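Local coordinates for protein HAD family phosphatase (Pseudomonas syringae pv. tomato, PDB 2ODA) that is probably a phosphatase-like hydrolase of the haloacid dehalogenase superfamily, from a Pseudomonas-specific subfamily with a distinct biochemical function, at residues V18-Q23 with S143-L148; A35-G40 with A70-D75; Q104-V109 with L188-G193; G125-G130 with A184-R189. All coordinates share one frame; numbering follows the deposited sequence.

Contact 1: residues V18-Q23 with S143-L148; sequences VDFGAQ and SQWQAL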
loop_
_atom_site.group_PDB
_atom_site.type_symbol
_atom_site.label_atom_id
_atom_site.label_comp_id
_atom_site.label_asym_id
_atom_site.label_seq_id
_atom_site.Cartn_x
_atom_site.Cartn_y
_atom_site.Cartn_z
ATOM N N VAL B 18 22.816 7.504 -6.604
ATOM C CA VAL B 18 23.935 7.693 -7.507
ATOM C C VAL B 18 23.506 8.776 -8.497
ATOM O O VAL B 18 22.381 9.274 -8.418
ATOM C CB VAL B 18 24.279 6.375 -8.289
ATOM C CG1 VAL B 18 24.820 5.260 -7.361
ATOM C CG2 VAL B 18 23.065 5.861 -9.061
ATOM N N ASP B 19 24.379 9.114 -9.442
ATOM C CA ASP B 19 23.994 9.966 -10.577
ATOM C C ASP B 19 23.466 11.351 -10.162
ATOM O O ASP B 19 22.337 11.754 -10.509
ATOM C CB ASP B 19 23.012 9.227 -11.524
ATOM C CG ASP B 19 22.762 10.003 -12.814
ATOM O OD1 ASP B 19 23.619 10.830 -13.181
ATOM O OD2 ASP B 19 21.721 9.789 -13.439
ATOM N N PHE B 20 24.274 12.069 -9.395
ATOM C CA PHE B 20 23.909 13.421 -8.944
ATOM C C PHE B 20 23.472 14.258 -10.151
ATOM O O PHE B 20 24.199 14.326 -11.160
ATOM C CB PHE B 20 25.134 14.053 -8.278
ATOM C CG PHE B 20 24.887 15.392 -7.644
ATOM C CD1 PHE B 20 24.660 15.491 -6.270
ATOM C CD2 PHE B 20 24.914 16.552 -8.404
ATOM C CE1 PHE B 20 24.473 16.739 -5.652
ATOM C CE2 PHE B 20 24.683 17.829 -7.799
ATOM C CZ PHE B 20 24.463 17.903 -6.411
ATOM N N GLY B 21 22.298 14.887 -10.046
ATOM C CA GLY B 21 21.753 15.666 -11.155
ATOM C C GLY B 21 21.039 14.893 -12.248
ATOM O O GLY B 21 20.726 15.473 -13.295
ATOM N N ALA B 22 20.762 13.606 -11.999
ATOM C CA ALA B 22 19.985 12.720 -12.910
ATOM C C ALA B 22 20.508 12.777 -14.343
ATOM O O ALA B 22 19.741 12.943 -15.306
ATOM C CB ALA B 22 18.459 13.077 -12.879
ATOM N N GLN B 23 21.824 12.646 -14.475
ATOM C CA GLN B 23 22.469 12.801 -15.794
ATOM C C GLN B 23 22.278 11.618 -16.713
ATOM O O GLN B 23 22.436 11.752 -17.943
ATOM C CB GLN B 23 23.949 13.147 -15.600
ATOM C CG GLN B 23 24.103 14.471 -14.851
ATOM C CD GLN B 23 23.696 15.636 -15.737
ATOM O OE1 GLN B 23 24.425 15.988 -16.660
ATOM N NE2 GLN B 23 22.505 16.205 -15.491
ATOM N N SER B 143 30.061 18.541 -11.529
ATOM C CA SER B 143 30.911 19.650 -11.979
ATOM C C SER B 143 30.122 20.967 -12.114
ATOM O O SER B 143 30.606 22.037 -11.703
ATOM C CB SER B 143 31.664 19.299 -13.273
ATOM O OG SER B 143 30.774 19.098 -14.367
ATOM N N GLN B 144 28.901 20.881 -12.644
ATOM C CA GLN B 144 28.047 22.061 -12.807
ATOM C C GLN B 144 27.599 22.621 -11.449
ATOM O O GLN B 144 27.607 23.851 -11.232
ATOM C CB GLN B 144 26.819 21.731 -13.659
ATOM C CG GLN B 144 27.148 21.440 -15.125
ATOM C CD GLN B 144 25.939 20.966 -15.895
ATOM O OE1 GLN B 144 25.129 20.176 -15.387
ATOM N NE2 GLN B 144 25.800 21.450 -17.135
ATOM N N TRP B 145 27.195 21.717 -10.555
ATOM C CA TRP B 145 26.812 22.074 -9.191
ATOM C C TRP B 145 27.969 22.749 -8.462
ATOM O O TRP B 145 27.778 23.757 -7.776
ATOM C CB TRP B 145 26.349 20.828 -8.432
ATOM C CG TRP B 145 25.761 21.094 -7.045
ATOM C CD1 TRP B 145 26.349 20.817 -5.837
ATOM C CD2 TRP B 145 24.456 21.622 -6.749
ATOM N NE1 TRP B 145 25.494 21.168 -4.806
ATOM C CE2 TRP B 145 24.325 21.650 -5.341
ATOM C CE3 TRP B 145 23.380 22.083 -7.549
ATOM C CZ2 TRP B 145 23.166 22.133 -4.702
ATOM C CZ3 TRP B 145 22.239 22.561 -6.918
ATOM C CH2 TRP B 145 22.143 22.587 -5.507
ATOM N N GLN B 146 29.163 22.184 -8.611
ATOM C CA GLN B 146 30.347 22.736 -7.957
ATOM C C GLN B 146 30.815 24.058 -8.563
ATOM O O GLN B 146 31.439 24.847 -7.868
ATOM C CB GLN B 146 31.479 21.700 -7.947
ATOM C CG GLN B 146 31.290 20.640 -6.818
ATOM C CD GLN B 146 31.856 19.260 -7.159
ATOM O OE1 GLN B 146 32.854 19.140 -7.872
ATOM N NE2 GLN B 146 31.215 18.209 -6.640
ATOM N N ALA B 147 30.512 24.300 -9.840
ATOM C CA ALA B 147 30.869 25.567 -10.522
ATOM C C ALA B 147 30.000 26.755 -10.118
ATOM O O ALA B 147 30.358 27.921 -10.349
ATOM C CB ALA B 147 30.835 25.386 -12.043
ATOM N N LEU B 148 28.854 26.479 -9.497
ATOM C CA LEU B 148 27.991 27.562 -8.980
ATOM C C LEU B 148 28.709 28.205 -7.813
ATOM O O LEU B 148 29.692 27.657 -7.331
ATOM C CB LEU B 148 26.672 26.996 -8.463
ATOM C CG LEU B 148 25.787 26.219 -9.435
ATOM C CD1 LEU B 148 24.626 25.622 -8.670
ATOM C CD2 LEU B 148 25.267 27.093 -10.588
#

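Contact 2: residues A35-G40 with A70-D75; sequences AQLTPG and AAPVND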
loop_
_atom_site.group_PDB
_atom_site.type_symbol
_atom_site.label_atom_id
_atom_site.label_comp_id
_atom_site.label_asym_id
_atom_site.label_seq_id
_atom_site.Cartn_x
_atom_site.Cartn_y
_atom_site.Cartn_z
ATOM N N ALA B 35 27.622 6.607 -12.166
ATOM C CA ALA B 35 27.519 5.634 -11.084
ATOM C C ALA B 35 28.143 6.122 -9.750
ATOM O O ALA B 35 28.040 5.431 -8.728
ATOM C CB ALA B 35 28.083 4.269 -11.520
ATOM N N GLN B 36 28.770 7.309 -9.750
ATOM C CA GLN B 36 29.333 7.858 -8.518
ATOM C C GLN B 36 28.169 8.009 -7.530
ATOM O O GLN B 36 27.104 8.520 -7.889
ATOM C CB GLN B 36 29.996 9.223 -8.772
ATOM C CG GLN B 36 30.607 9.912 -7.513
ATOM C CD GLN B 36 31.115 11.327 -7.810
ATOM O OE1 GLN B 36 31.267 11.707 -8.964
ATOM N NE2 GLN B 36 31.368 12.102 -6.771
ATOM N N LEU B 37 28.353 7.507 -6.309
ATOM C CA LEU B 37 27.383 7.783 -5.232
ATOM C C LEU B 37 27.237 9.270 -4.897
ATOM O O LEU B 37 28.204 10.023 -4.965
ATOM C CB LEU B 37 27.807 7.037 -3.970
ATOM C CG LEU B 37 27.749 5.514 -4.096
ATOM C CD1 LEU B 37 28.752 4.866 -3.098
ATOM C CD2 LEU B 37 26.347 4.998 -3.864
ATOM N N THR B 38 26.026 9.683 -4.524
ATOM C CA THR B 38 25.755 11.067 -4.119
ATOM C C THR B 38 26.393 11.421 -2.756
ATOM O O THR B 38 26.713 10.524 -1.966
ATOM C CB THR B 38 24.234 11.391 -4.109
ATOM O OG1 THR B 38 23.557 10.543 -3.175
ATOM C CG2 THR B 38 23.640 11.232 -5.516
ATOM N N PRO B 39 26.617 12.723 -2.504
ATOM C CA PRO B 39 27.317 13.106 -1.269
ATOM C C PRO B 39 26.637 12.539 -0.003
ATOM O O PRO B 39 25.422 12.637 0.151
ATOM C CB PRO B 39 27.265 14.640 -1.302
ATOM C CG PRO B 39 27.202 14.988 -2.753
ATOM C CD PRO B 39 26.312 13.899 -3.349
ATOM N N GLY B 40 27.427 11.912 0.860
ATOM C CA GLY B 40 26.909 11.350 2.104
ATOM C C GLY B 40 26.349 9.940 1.988
ATOM O O GLY B 40 26.044 9.332 3.011
ATOM N N ALA B 70 23.399 0.702 -10.722
ATOM C CA ALA B 70 23.228 0.034 -9.432
ATOM C C ALA B 70 24.512 -0.656 -8.917
ATOM O O ALA B 70 24.534 -1.183 -7.795
ATOM C CB ALA B 70 22.027 -0.950 -9.459
ATOM N N ALA B 71 25.579 -0.618 -9.721
ATOM C CA ALA B 71 26.866 -1.227 -9.334
ATOM C C ALA B 71 27.317 -0.953 -7.883
ATOM O O ALA B 71 27.658 -1.914 -7.175
ATOM C CB ALA B 71 27.975 -0.895 -10.345
ATOM N N PRO B 72 27.324 0.327 -7.426
ATOM C CA PRO B 72 27.781 0.546 -6.055
ATOM C C PRO B 72 26.854 0.094 -4.907
ATOM O O PRO B 72 27.265 0.180 -3.754
ATOM C CB PRO B 72 27.993 2.068 -6.001
ATOM C CG PRO B 72 26.967 2.593 -6.947
ATOM C CD PRO B 72 27.040 1.615 -8.096
ATOM N N VAL B 73 25.648 -0.391 -5.216
ATOM C CA VAL B 73 24.713 -0.866 -4.181
ATOM C C VAL B 73 24.256 -2.317 -4.366
ATOM O O VAL B 73 23.593 -2.877 -3.490
ATOM C CB VAL B 73 23.438 0.039 -4.031
ATOM C CG1 VAL B 73 23.793 1.476 -3.603
ATOM C CG2 VAL B 73 22.544 0.013 -5.302
ATOM N N ASN B 74 24.587 -2.945 -5.489
ATOM C CA ASN B 74 24.022 -4.271 -5.748
ATOM C C ASN B 74 24.612 -5.418 -4.910
ATOM O O ASN B 74 24.162 -6.547 -5.035
ATOM C CB ASN B 74 23.994 -4.623 -7.253
ATOM C CG ASN B 74 25.380 -4.772 -7.860
ATOM O OD1 ASN B 74 26.327 -5.209 -7.204
ATOM N ND2 ASN B 74 25.498 -4.422 -9.137
ATOM N N ASP B 75 25.632 -5.125 -4.104
ATOM C CA ASP B 75 26.183 -6.098 -3.153
ATOM C C ASP B 75 25.080 -6.517 -2.148
ATOM O O ASP B 75 25.085 -7.643 -1.661
ATOM C CB ASP B 75 27.379 -5.496 -2.369
ATOM C CG ASP B 75 28.703 -5.461 -3.167
ATOM O OD1 ASP B 75 29.039 -6.421 -3.891
ATOM O OD2 ASP B 75 29.450 -4.455 -3.037
#

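Contact 3: residues Q104-V109 with L188-G193; sequences QLEGCV and LRRSKG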
loop_
_atom_site.group_PDB
_atom_site.type_symbol
_atom_site.label_atom_id
_atom_site.label_comp_id
_atom_site.label_asym_id
_atom_site.label_seq_id
_atom_site.Cartn_x
_atom_site.Cartn_y
_atom_site.Cartn_z
ATOM N N GLN B 104 4.042 -4.995 6.799
ATOM C CA GLN B 104 3.125 -3.867 7.011
ATOM C C GLN B 104 3.612 -2.610 6.288
ATOM O O GLN B 104 4.811 -2.295 6.322
ATOM C CB GLN B 104 3.005 -3.497 8.500
ATOM C CG GLN B 104 2.188 -4.428 9.358
ATOM C CD GLN B 104 3.011 -5.564 9.951
ATOM O OE1 GLN B 104 4.235 -5.471 10.032
ATOM N NE2 GLN B 104 2.341 -6.636 10.380
ATOM N N LEU B 105 2.673 -1.870 5.685
ATOM C CA LEU B 105 2.973 -0.539 5.153
ATOM C C LEU B 105 3.488 0.418 6.232
ATOM O O LEU B 105 4.348 1.288 5.966
ATOM C CB LEU B 105 1.691 0.067 4.544
ATOM C CG LEU B 105 1.798 1.443 3.886
ATOM C CD1 LEU B 105 2.758 1.394 2.690
ATOM C CD2 LEU B 105 0.450 1.934 3.435
ATOM N N GLU B 106 2.929 0.301 7.437
ATOM C CA GLU B 106 3.226 1.263 8.488
ATOM C C GLU B 106 4.737 1.412 8.718
ATOM O O GLU B 106 5.449 0.423 8.944
ATOM C CB GLU B 106 2.515 0.918 9.799
ATOM C CG GLU B 106 2.711 2.021 10.873
ATOM C CD GLU B 106 2.140 1.652 12.231
ATOM O OE1 GLU B 106 1.425 0.643 12.319
ATOM O OE2 GLU B 106 2.404 2.391 13.209
ATOM N N GLY B 107 5.201 2.657 8.636
ATOM C CA GLY B 107 6.597 3.005 8.890
ATOM C C GLY B 107 7.532 2.900 7.701
ATOM O O GLY B 107 8.713 3.265 7.812
ATOM N N CYS B 108 7.044 2.386 6.565
ATOM C CA CYS B 108 7.884 2.326 5.352
ATOM C C CYS B 108 8.141 3.731 4.789
ATOM O O CYS B 108 7.261 4.590 4.837
ATOM C CB CYS B 108 7.260 1.420 4.293
ATOM S SG CYS B 108 7.206 -0.325 4.779
ATOM N N VAL B 109 9.348 3.956 4.258
ATOM C CA VAL B 109 9.753 5.289 3.782
ATOM C C VAL B 109 10.308 5.216 2.360
ATOM O O VAL B 109 10.972 4.243 2.004
ATOM C CB VAL B 109 10.846 5.913 4.688
ATOM C CG1 VAL B 109 11.122 7.372 4.292
ATOM C CG2 VAL B 109 10.447 5.829 6.167
ATOM N N LEU B 188 10.103 10.198 15.799
ATOM C CA LEU B 188 9.542 11.056 16.849
ATOM C C LEU B 188 8.154 11.548 16.481
ATOM O O LEU B 188 7.221 11.431 17.283
ATOM C CB LEU B 188 10.473 12.244 17.152
ATOM C CG LEU B 188 10.174 13.212 18.326
ATOM C CD1 LEU B 188 10.012 12.495 19.702
ATOM C CD2 LEU B 188 11.285 14.309 18.422
ATOM N N ARG B 189 7.998 12.086 15.274
ATOM C CA ARG B 189 6.642 12.428 14.760
ATOM C C ARG B 189 5.644 11.254 14.846
ATOM O O ARG B 189 4.522 11.411 15.341
ATOM C CB ARG B 189 6.705 13.008 13.331
ATOM C CG ARG B 189 7.294 14.402 13.306
ATOM C CD ARG B 189 7.912 14.775 11.957
ATOM N NE ARG B 189 6.909 14.785 10.896
ATOM C CZ ARG B 189 7.138 15.169 9.648
ATOM N NH1 ARG B 189 8.339 15.614 9.308
ATOM N NH2 ARG B 189 6.152 15.134 8.750
ATOM N N ARG B 190 6.091 10.069 14.439
ATOM C CA ARG B 190 5.280 8.845 14.540
ATOM C C ARG B 190 4.891 8.528 15.979
ATOM O O ARG B 190 3.756 8.103 16.242
ATOM C CB ARG B 190 6.016 7.652 13.923
ATOM C CG ARG B 190 6.073 7.711 12.385
ATOM C CD ARG B 190 6.823 6.533 11.800
ATOM N NE ARG B 190 6.195 5.254 12.143
ATOM C CZ ARG B 190 6.849 4.097 12.192
ATOM N NH1 ARG B 190 8.130 4.049 11.889
ATOM N NH2 ARG B 190 6.218 2.982 12.527
ATOM N N SER B 191 5.831 8.755 16.902
ATOM C CA SER B 191 5.609 8.499 18.322
ATOM C C SER B 191 4.505 9.413 18.858
ATOM O O SER B 191 3.818 9.063 19.816
ATOM C CB SER B 191 6.925 8.660 19.117
ATOM O OG SER B 191 7.197 10.026 19.433
ATOM N N LYS B 192 4.328 10.568 18.213
ATOM C CA LYS B 192 3.304 11.559 18.571
ATOM C C LYS B 192 1.994 11.355 17.804
ATOM O O LYS B 192 1.114 12.224 17.807
ATOM C CB LYS B 192 3.830 12.988 18.349
ATOM C CG LYS B 192 5.049 13.321 19.191
ATOM C CD LYS B 192 5.727 14.619 18.740
ATOM C CE LYS B 192 6.940 14.892 19.637
ATOM N NZ LYS B 192 7.441 16.289 19.528
ATOM N N GLY B 193 1.881 10.215 17.128
ATOM C CA GLY B 193 0.641 9.848 16.450
ATOM C C GLY B 193 0.536 10.261 14.989
ATOM O O GLY B 193 -0.487 9.977 14.351
HETATM O O HOH W 1 3.295 5.007 12.855
#

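Contact 4: residues G125-G130 with A184-R189; sequences GLWTIG and ADIALR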
loop_
_atom_site.group_PDB
_atom_site.type_symbol
_atom_site.label_atom_id
_atom_site.label_comp_id
_atom_site.label_asym_id
_atom_site.label_seq_id
_atom_site.Cartn_x
_atom_site.Cartn_y
_atom_site.Cartn_z
ATOM N N GLY B 125 0.963 5.506 -0.069
ATOM C CA GLY B 125 0.683 5.607 1.362
ATOM C C GLY B 125 1.924 5.658 2.234
ATOM O O GLY B 125 1.820 5.505 3.454
ATOM N N LEU B 126 3.096 5.853 1.614
ATOM C CA LEU B 126 4.364 5.864 2.362
ATOM C C LEU B 126 4.710 7.221 2.972
ATOM O O LEU B 126 4.175 8.264 2.572
ATOM C CB LEU B 126 5.534 5.406 1.463
ATOM C CG LEU B 126 5.647 3.878 1.274
ATOM C CD1 LEU B 126 4.697 3.411 0.190
ATOM C CD2 LEU B 126 7.076 3.451 0.912
ATOM N N TRP B 127 5.609 7.181 3.962
ATOM C CA TRP B 127 6.363 8.358 4.377
ATOM C C TRP B 127 7.315 8.699 3.233
ATOM O O TRP B 127 7.806 7.810 2.529
ATOM C CB TRP B 127 7.187 8.070 5.645
ATOM C CG TRP B 127 6.350 8.028 6.910
ATOM C CD1 TRP B 127 5.832 6.916 7.528
ATOM C CD2 TRP B 127 5.957 9.150 7.695
ATOM N NE1 TRP B 127 5.131 7.288 8.668
ATOM C CE2 TRP B 127 5.186 8.656 8.785
ATOM C CE3 TRP B 127 6.165 10.533 7.579
ATOM C CZ2 TRP B 127 4.618 9.504 9.748
ATOM C CZ3 TRP B 127 5.608 11.381 8.544
ATOM C CH2 TRP B 127 4.847 10.854 9.621
ATOM N N THR B 128 7.581 9.991 3.054
ATOM C CA THR B 128 8.502 10.443 1.987
ATOM C C THR B 128 9.563 11.417 2.483
ATOM O O THR B 128 9.278 12.296 3.286
ATOM C CB THR B 128 7.748 11.108 0.786
ATOM O OG1 THR B 128 6.990 12.232 1.241
ATOM C CG2 THR B 128 6.783 10.123 0.145
ATOM N N ILE B 129 10.787 11.247 1.989
ATOM C CA ILE B 129 11.884 12.165 2.252
ATOM C C ILE B 129 12.350 12.641 0.885
ATOM O O ILE B 129 12.643 11.819 0.016
ATOM C CB ILE B 129 13.072 11.478 3.011
ATOM C CG1 ILE B 129 12.593 11.003 4.396
ATOM C CG2 ILE B 129 14.338 12.425 3.060
ATOM C CD1 ILE B 129 13.564 10.020 5.165
ATOM N N GLY B 130 12.374 13.957 0.704
ATOM C CA GLY B 130 12.836 14.586 -0.522
ATOM C C GLY B 130 14.279 15.043 -0.397
ATOM O O GLY B 130 14.758 15.365 0.701
ATOM N N ALA B 184 15.245 9.755 12.273
ATOM C CA ALA B 184 15.016 9.851 13.730
ATOM C C ALA B 184 13.899 10.845 14.047
ATOM O O ALA B 184 13.067 10.600 14.934
ATOM C CB ALA B 184 16.325 10.212 14.482
ATOM N N ASP B 185 13.853 11.957 13.307
ATOM C CA ASP B 185 12.800 12.955 13.546
ATOM C C ASP B 185 11.427 12.464 13.061
ATOM O O ASP B 185 10.407 12.751 13.691
ATOM C CB ASP B 185 13.177 14.320 12.949
ATOM C CG ASP B 185 12.591 15.470 13.738
ATOM O OD1 ASP B 185 12.780 15.491 14.986
ATOM O OD2 ASP B 185 11.895 16.304 13.124
ATOM N N ILE B 186 11.388 11.707 11.961
ATOM C CA ILE B 186 10.126 11.065 11.544
ATOM C C ILE B 186 9.651 10.042 12.593
ATOM O O ILE B 186 8.441 9.935 12.885
ATOM C CB ILE B 186 10.228 10.469 10.129
ATOM C CG1 ILE B 186 10.231 11.627 9.093
ATOM C CG2 ILE B 186 9.069 9.467 9.861
ATOM C CD1 ILE B 186 10.652 11.201 7.633
ATOM N N ALA B 187 10.591 9.310 13.183
ATOM C CA ALA B 187 10.215 8.333 14.220
ATOM C C ALA B 187 9.551 9.040 15.407
ATOM O O ALA B 187 8.556 8.547 15.939
ATOM C CB ALA B 187 11.435 7.530 14.670
ATOM N N LEU B 188 10.103 10.198 15.799
ATOM C CA LEU B 188 9.542 11.056 16.849
ATOM C C LEU B 188 8.154 11.548 16.481
ATOM O O LEU B 188 7.221 11.431 17.283
ATOM C CB LEU B 188 10.473 12.244 17.152
ATOM C CG LEU B 188 10.174 13.212 18.326
ATOM C CD1 LEU B 188 10.012 12.495 19.702
ATOM C CD2 LEU B 188 11.285 14.309 18.422
ATOM N N ARG B 189 7.998 12.086 15.274
ATOM C CA ARG B 189 6.642 12.428 14.760
ATOM C C ARG B 189 5.644 11.254 14.846
ATOM O O ARG B 189 4.522 11.411 15.341
ATOM C CB ARG B 189 6.705 13.008 13.331
ATOM C CG ARG B 189 7.294 14.402 13.306
ATOM C CD ARG B 189 7.912 14.775 11.957
ATOM N NE ARG B 189 6.909 14.785 10.896
ATOM C CZ ARG B 189 7.138 15.169 9.648
ATOM N NH1 ARG B 189 8.339 15.614 9.308
ATOM N NH2 ARG B 189 6.152 15.134 8.750
#

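Contact 1: residues V18-Q23 with S143-L148
Phe20 drives the edge of its ring into the indole face of Trp145, an edge-to-face (T-shaped) aromatic pair that carries most of this contact. The phenyl centroid lies 4.8 Å from that of the five-membered indole ring, and the planes meet at 62°. Phe20 CZ stands over the pyrrole part, 3.5 Å from Trp145 CG. Its neighbour Phe20 CE2 also touches Trp145 CB at 3.5 Å. With Phe20 CG anti to the backbone N (chi1 -174°), the ring is directed out of the loop at the helix.

The polar bonds among these residues brace the loop itself. Asp19 to Ala22 form a type II turn, and Gly21 suits its third position because phi is positive there. Gln23 NE2 gives a nearly straight bond to Gly21 O (2.9 Å, 172°), while Gln23 N donates to Asp19 OD1; the other carboxylate oxygen, Asp19 OD2, is bonded to Ser14 OG. Across the gap Gln23 merely brushes Gln144, whose OE1 takes a bond from Ser141 N instead.

Arg156 and Arg157 of helix 150-167 also pack on Trp145, and Phe20 touches Cys134. The loop after helix 13-17 thus meets helix 142-147 through the slightly positive C-H edge of one ring against the electron-rich face of the other, an attraction that favours a definite ring orientation without requiring a polar bond between the segments.

Contact 2: residues A35-G40 with A70-D75
Ala35 and Pro72 meet where two irregular loops of the parallel-sheet HAD fold come together; the nearest CA pair is Ala35 and Ala71, 7.1 Å apart. Segment 35-40 runs in extended conformation from Gln36 to Pro39 and ends in Gly40, the N-cap of helix 41-51, whose positive phi suits glycine. Segment 70-75 instead curls in a turn after helix 63-69, with Val73 N bonded to Ala70 O. The fit is therefore loop against loop, made largely by apolar groups.

Pro72 is the shared surface. Its compact ring offers CB and CG to Leu37, and the two side chains slide past each other in opposite directions. Leu37 CG sits 3.9 Å from Pro72 CB, while both methyls come near the same part of the ring: CD1 approaches Pro72 CB, and CD2 lies close to both CB and CG. With its CG anti to the carbonyl carbon (chi1 -66°), Leu37 carries its branched end toward the proline although its CB starts off obliquely. Leucine suits this place because its fork spreads two methyls over the compact, aliphatic proline ring. Farther along, Leu37 CD2 lies 4.4 Å from Val73 CG1, a looser touch.

Val18 packs against both Leu37 and Pro72, and Val73 also rests on Leu45 of helix 41-51 and Trp57 of strand 55-58, joining the loops to the sheet. At the other end, Ala35 points its CB toward the proline, 4.5 Å from Pro72 CD, and its carbonyl comes closer still: Ala35 O lies 3.5 Å from Pro72 CG.

Contact 3: residues Q104-V109 with L188-G193
Arg190 lays one face of its guanidinium over Gly107, and this is the close-packed half of the contact. Gly107 CA stands over the centre of the flat group, 3.5 Å from Arg190 CZ. Glycine suits the place twice over: its phi is positive in the type II turn from Leu105 to Cys108, and with no side chain its CA lets the guanidinium lie close. The arginine chain bends at chi3 (60°), which turns the guanidinium across the turn. Arg190 NH1 is held by Thr5 O near the N terminus, and Arg190 CG packs on Trp127.

The other half, around exposed Glu106, is looser. Its chain is extended, yet Glu106 OE2 stops 3.9 Å from Arg190 NH2, a long salt bridge. Carboxylate and guanidinium planes are 74° apart, so the two groups do not pair side by side. A water at the edge of the guanidinium fills in, accepting from Arg190 NE at 3.0 Å and donating to Glu106 OE2 at 2.8 Å.

Near its C-terminal end, helix 179-191 thus meets the turn before strand 109-112 through a cation whose flat face packs while its edge is hydrated; the carboxylate probably adds only modest electrostatic attraction.

Contact 4: residues G125-G130 with A184-R189
Ile186 faces strand 127-131 from helix 179-191 and spreads its two branches over two strand residues, Trp127 and Ile129. Its CB points at the strand, and from there the side chain divides. The short branch, CG2, lies anti to the backbone N and ends over one face of the Trp127 indole. It sits 3.9 Å from the centroid of the six-membered ring and 16° off the ring normal, a CH-pi contact; its nearest ring atoms, Trp127 CD2 and CE3, are both at 3.8 Å. The long branch passes through CG1 to Ile186 CD1, which meets Ile129 CG1 at 3.8 Å and Ile129 CD1 slightly farther off. Beta-branched isoleucine suits this place because one residue can send a methyl to each partner.

Arg189, one turn along the helix, comes to the rim of the same indole. Its NH2 lies near the ring plane, 3.8 Å from Trp127 CZ3, with guanidinium and indole planes 81° apart. It is therefore beside the ring edge and not stacked on the pi cloud. The charge is engaged by Glu194, while Arg189 NH1 is bonded to His170 O.

Strand and helix run roughly antiparallel, at 148° between the short segments 127-130 and 184-189, whose axes come within 11.0 Å, the familiar packing of a helix on a parallel sheet in the Rossmann-like HAD core. Val109 backs Trp127 and Ile129 from the neighbouring strand. The chemistry is that of a buried hydrocarbon interface, polarisable indole against aliphatic methyls, with the arginine charge kept to its border and met by a carboxylate.

From the N terminus, the loop after helix 13-17 opens contact 1, which closes at helix 142-147. Contact 2 is nested inside that long loop, joining 35-40 to the segment before strand 78-79, and it touches contact 1 through Val18 and Asp19. Contacts 3 and 4 open later, ahead of strand 109-112 and on strand 127-131, and both close on helix 179-191; each crosses contact 1 along the chain but follows contact 2 in series. These two touch and share Leu188 and Arg189, across the chain's centre from contacts 1 and 2. Contact 2 thus joins two loops beside contact 1, while the other pair fastens the last helix to strand 127-131 and the turn entering strand 109-112.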